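Local atomic coordinates of organic hydroperoxide resistance protein (Deinococcus radiodurans, PDB entry 1USP), a protein that probably protects the bacterium from oxidative damage by reducing organic hydroperoxides to their alcohols, using a pair of redox-active cysteines as other Ohr proteins do. Residues B[72-77]-B[103-108]; B[94-99]-B[131-136]. All blocks are in the same frame, centred on the assembly; numbering follows the deposited sequence.

Contact 1 of 2, residues B[72-77]-B[103-108]; sequences DVPADS and PGLSRE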
# COMPACT_ATOMS: atom_id res chain seq x y z
N ASP B 72 2.51 27.22 -3.20
CA ASP B 72 3.82 26.65 -3.45
C ASP B 72 4.24 25.72 -2.31
O ASP B 72 4.24 26.12 -1.14
CB ASP B 72 4.84 27.76 -3.67
CG ASP B 72 4.40 28.74 -4.75
OD1 ASP B 72 3.94 28.27 -5.82
OD2 ASP B 72 4.46 29.98 -4.62
N VAL B 73 4.57 24.49 -2.66
CA VAL B 73 5.05 23.50 -1.71
C VAL B 73 6.56 23.37 -1.89
O VAL B 73 7.01 23.01 -2.98
CB VAL B 73 4.37 22.13 -1.92
CG1 VAL B 73 4.88 21.10 -0.92
CG2 VAL B 73 2.85 22.25 -1.82
N PRO B 74 7.34 23.67 -0.86
CA PRO B 74 8.80 23.51 -0.95
C PRO B 74 9.22 22.16 -1.52
O PRO B 74 8.65 21.12 -1.17
CB PRO B 74 9.26 23.67 0.51
CG PRO B 74 8.23 24.51 1.13
CD PRO B 74 6.93 24.19 0.45
N ALA B 75 10.21 22.19 -2.41
CA ALA B 75 10.63 21.03 -3.20
C ALA B 75 11.29 19.92 -2.37
O ALA B 75 11.29 18.75 -2.76
CB ALA B 75 11.58 21.49 -4.32
N ASP B 76 11.86 20.30 -1.23
CA ASP B 76 12.50 19.36 -0.31
C ASP B 76 11.58 18.94 0.84
O ASP B 76 12.05 18.45 1.86
CB ASP B 76 13.83 19.93 0.23
CG ASP B 76 13.71 21.39 0.71
OD1 ASP B 76 12.66 22.04 0.48
OD2 ASP B 76 14.65 21.96 1.32
N SER B 77 10.28 19.13 0.68
CA SER B 77 9.30 18.65 1.66
C SER B 77 9.27 17.14 1.68
O SER B 77 9.42 16.51 0.64
CB SER B 77 7.91 19.18 1.33
OG SER B 77 7.89 20.60 1.37
N PRO B 103 10.07 22.71 4.64
CA PRO B 103 11.07 23.73 4.98
C PRO B 103 10.60 25.14 4.60
O PRO B 103 10.19 25.34 3.46
CB PRO B 103 12.29 23.33 4.15
CG PRO B 103 12.10 21.88 3.89
CD PRO B 103 10.63 21.66 3.78
N GLY B 104 10.60 26.06 5.56
CA GLY B 104 10.28 27.46 5.28
C GLY B 104 8.83 27.86 5.48
O GLY B 104 8.52 29.05 5.43
N LEU B 105 7.94 26.90 5.67
CA LEU B 105 6.55 27.19 5.98
C LEU B 105 6.37 27.29 7.48
O LEU B 105 7.13 26.70 8.23
CB LEU B 105 5.64 26.07 5.45
CG LEU B 105 5.67 25.78 3.95
CD1 LEU B 105 4.46 24.93 3.58
CD2 LEU B 105 5.70 27.06 3.12
N SER B 106 5.35 28.01 7.91
CA SER B 106 4.97 28.04 9.32
C SER B 106 4.20 26.77 9.69
O SER B 106 3.64 26.10 8.83
CB SER B 106 4.10 29.27 9.62
OG SER B 106 2.73 28.97 9.48
N ARG B 107 4.16 26.45 10.98
CA ARG B 107 3.42 25.29 11.49
C ARG B 107 1.95 25.34 11.05
O ARG B 107 1.34 24.31 10.78
CB ARG B 107 3.53 25.20 13.02
CG ARG B 107 2.49 24.30 13.68
N GLU B 108 1.39 26.55 10.97
CA GLU B 108 0.00 26.72 10.56
C GLU B 108 -0.21 26.38 9.08
O GLU B 108 -1.20 25.73 8.73
CB GLU B 108 -0.50 28.13 10.86
CG GLU B 108 -0.86 28.35 12.32

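Contact 2 of 2, residues B[94-99]-B[131-136]; sequences LDVELE and VDVRLK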
# COMPACT_ATOMS: atom_id res chain seq x y z
N LEU B 94 -4.33 -2.00 11.20
CA LEU B 94 -3.24 -1.08 10.95
C LEU B 94 -3.51 0.21 11.69
O LEU B 94 -4.65 0.60 11.90
CB LEU B 94 -3.09 -0.80 9.46
CG LEU B 94 -2.76 -2.00 8.58
CD1 LEU B 94 -2.94 -1.64 7.12
CD2 LEU B 94 -1.33 -2.49 8.84
N ASP B 95 -2.43 0.86 12.09
CA ASP B 95 -2.45 2.15 12.76
C ASP B 95 -1.48 3.04 11.97
O ASP B 95 -0.41 2.58 11.60
CB ASP B 95 -1.95 1.92 14.18
CG ASP B 95 -1.92 3.16 15.00
OD1 ASP B 95 -2.98 3.79 15.14
OD2 ASP B 95 -0.88 3.57 15.55
N VAL B 96 -1.84 4.28 11.70
CA VAL B 96 -1.01 5.13 10.84
C VAL B 96 -0.76 6.49 11.45
O VAL B 96 -1.67 7.11 11.99
CB VAL B 96 -1.66 5.32 9.45
CG1 VAL B 96 -0.84 6.27 8.59
CG2 VAL B 96 -1.87 3.97 8.76
N GLU B 97 0.50 6.94 11.34
CA GLU B 97 0.91 8.31 11.60
C GLU B 97 1.66 8.84 10.38
O GLU B 97 2.61 8.22 9.90
CB GLU B 97 1.86 8.37 12.82
CG GLU B 97 2.39 9.77 13.13
CD GLU B 97 3.56 9.75 14.11
OE1 GLU B 97 4.74 9.81 13.65
OE2 GLU B 97 3.31 9.67 15.33
N LEU B 98 1.23 10.00 9.88
CA LEU B 98 1.89 10.70 8.79
C LEU B 98 2.46 12.01 9.30
O LEU B 98 1.73 12.80 9.88
CB LEU B 98 0.87 11.02 7.70
CG LEU B 98 0.12 9.85 7.08
CD1 LEU B 98 -1.00 10.35 6.17
CD2 LEU B 98 1.09 8.99 6.31
N GLU B 99 3.75 12.25 9.06
CA GLU B 99 4.45 13.45 9.52
C GLU B 99 5.15 14.15 8.37
O GLU B 99 6.04 13.59 7.75
CB GLU B 99 5.46 13.07 10.60
CG GLU B 99 6.18 14.27 11.21
CD GLU B 99 6.88 13.93 12.52
OE1 GLU B 99 6.24 13.33 13.40
OE2 GLU B 99 8.07 14.25 12.66
N VAL B 131 -9.11 3.06 10.06
CA VAL B 131 -7.75 3.23 10.54
C VAL B 131 -7.67 4.60 11.17
O VAL B 131 -8.18 5.58 10.61
CB VAL B 131 -6.74 3.14 9.37
CG1 VAL B 131 -5.32 3.32 9.85
CG2 VAL B 131 -6.89 1.82 8.61
N ASP B 132 -7.07 4.67 12.36
CA ASP B 132 -6.78 5.95 12.99
C ASP B 132 -5.60 6.49 12.22
O ASP B 132 -4.53 5.87 12.21
CB ASP B 132 -6.45 5.78 14.48
CG ASP B 132 -6.20 7.11 15.19
OD1 ASP B 132 -6.89 8.12 14.89
OD2 ASP B 132 -5.33 7.23 16.10
N VAL B 133 -5.81 7.59 11.49
CA VAL B 133 -4.72 8.26 10.80
C VAL B 133 -4.47 9.57 11.50
O VAL B 133 -5.32 10.45 11.48
CB VAL B 133 -5.01 8.52 9.31
CG1 VAL B 133 -3.85 9.28 8.67
CG2 VAL B 133 -5.27 7.22 8.57
N ARG B 134 -3.31 9.69 12.11
CA ARG B 134 -2.90 10.90 12.81
C ARG B 134 -1.94 11.72 11.94
O ARG B 134 -0.93 11.19 11.48
CB ARG B 134 -2.21 10.49 14.11
CG ARG B 134 -1.88 11.64 15.00
CD ARG B 134 -1.35 11.23 16.33
NE ARG B 134 -0.73 12.38 17.00
CZ ARG B 134 0.38 12.33 17.72
NH1 ARG B 134 1.07 11.20 17.86
NH2 ARG B 134 0.83 13.45 18.28
N LEU B 135 -2.26 12.99 11.74
CA LEU B 135 -1.45 13.93 10.97
C LEU B 135 -0.57 14.81 11.87
O LEU B 135 -1.08 15.44 12.80
CB LEU B 135 -2.36 14.85 10.14
CG LEU B 135 -3.31 14.17 9.15
CD1 LEU B 135 -4.05 15.22 8.31
CD2 LEU B 135 -2.57 13.19 8.27
N LYS B 136 0.72 14.86 11.57
CA LYS B 136 1.70 15.63 12.33
C LYS B 136 2.57 16.46 11.40
O LYS B 136 2.84 16.07 10.26
CB LYS B 136 2.64 14.75 13.17
CG LYS B 136 2.03 13.52 13.82
CD LYS B 136 2.21 13.52 15.33
CE LYS B 136 3.66 13.67 15.79
NZ LYS B 136 4.05 12.62 16.80

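Contact 1 of 2, residues B[72-77]-B[103-108]
Pro74 turns its ring toward Pro103 and Leu105, with CG doing most of the touching. Pro74 CG lies 3.2 Å from Pro103 O and 4.0 Å from Leu105 CG; Pro74 CD adds a contact with the same leucine branch point. Leu105 is placed for this by its first torsion (chi1 -59°), which sets CG beside the backbone N and lays the isobutyl group obliquely across the proline ring. Asp76 slides past Pro103 in the opposite direction. Its carboxylate rests against the ring carbons, Asp76 OD1 lying 3.5 Å from Pro103 CG, because chi1 of 47° tucks the group between backbone N and carbonyl carbon. Pro74 to Ser77 form a type I beta turn, in which Pro74 O accepts both Ser77 N and Ser77 OG (2.7 Å from OG) from the same face of its carbonyl plane. Fixed there, Ser77 OG passes 3.8 Å from Pro103 CD. Just downstream, Ser106 is the N-cap of helix 107-120, its OG accepting a weak bond from Glu108 N. Across the two loops, cohesion therefore comes from van der Waals contact of the two proline rings with each other, with Leu105 and with the Asp76 carboxylate, while the polar bonds serve to shape each loop separately.

Contact 2 of 2, residues B[94-99]-B[131-136]
Glu97 and Arg134 both carry CG anti to the backbone N (chi1 178° and -173°), which runs their side chains out side by side from one face of the sheet, whereas Lys136 is bent at chi2, chi3 and chi4 and leans across Glu97. Its CG packs on Glu97 CG, and Lys136 NZ makes a weak, salt-bridged hydrogen bond of 3.4 Å to Glu97 OE2. Glu97 OE2 also lies 3.7 Å from Arg134 NH1, a long pairing of charges alone: carboxylate and guanidinium planes stand 82° apart, and no N-H points at the oxygen. Lys136 CD sits over the centre of the guanidinium face. Glu99 closes the row, with Glu99 OE1 touching Lys136 CE at 3.5 Å. Beneath these groups, strand 93-101 is the middle strand of a mixed sheet, pairing antiparallel with strand 78-86 and parallel with strand 133-137. Two hydrogen bonds bracket Val96, from its N to Asp132 O and from Arg134 N to its O; Leu98 repeats the pattern, with its N 2.9 Å from Arg134 O and its O 2.8 Å from Lys136 N. The other face is apolar. Val131 CG1 meets Val96 CG2 at 3.7 Å, while Leu98 CD1 fits against Val133 CG1 and, at 3.9 Å, Leu135 CD2. Helix 46-69 covers this layer through Phe50, Tyr54 and Phe58, and helix 107-120 adds Met114, His115 and His118. At the far end, Pro122 and Ala126 of the neighbouring subunit pack on Leu94 and Val131.

Overall arrangement
Strand 93-101 and helix 107-120 follow each other in the chain, and the two contacts hold successive parts of this run, with centres about 20 Å apart. Contact 1 is a surface contact, its centre about 19 Å from the chain centre, joining the loop after helix 46-69 to the lead-in of helix 107-120. Contact 2, its centre about 10 Å from the chain centre, is partly buried, with one face against the two helices. Their segments alternate along the chain, all four within the OsmC-like range. Regular backbone pairing and a charged network hold the strands of contact 2; contact 1 relies on proline and leucine packing and the Asp76 carboxylate on Pro103, burying less than half as much surface.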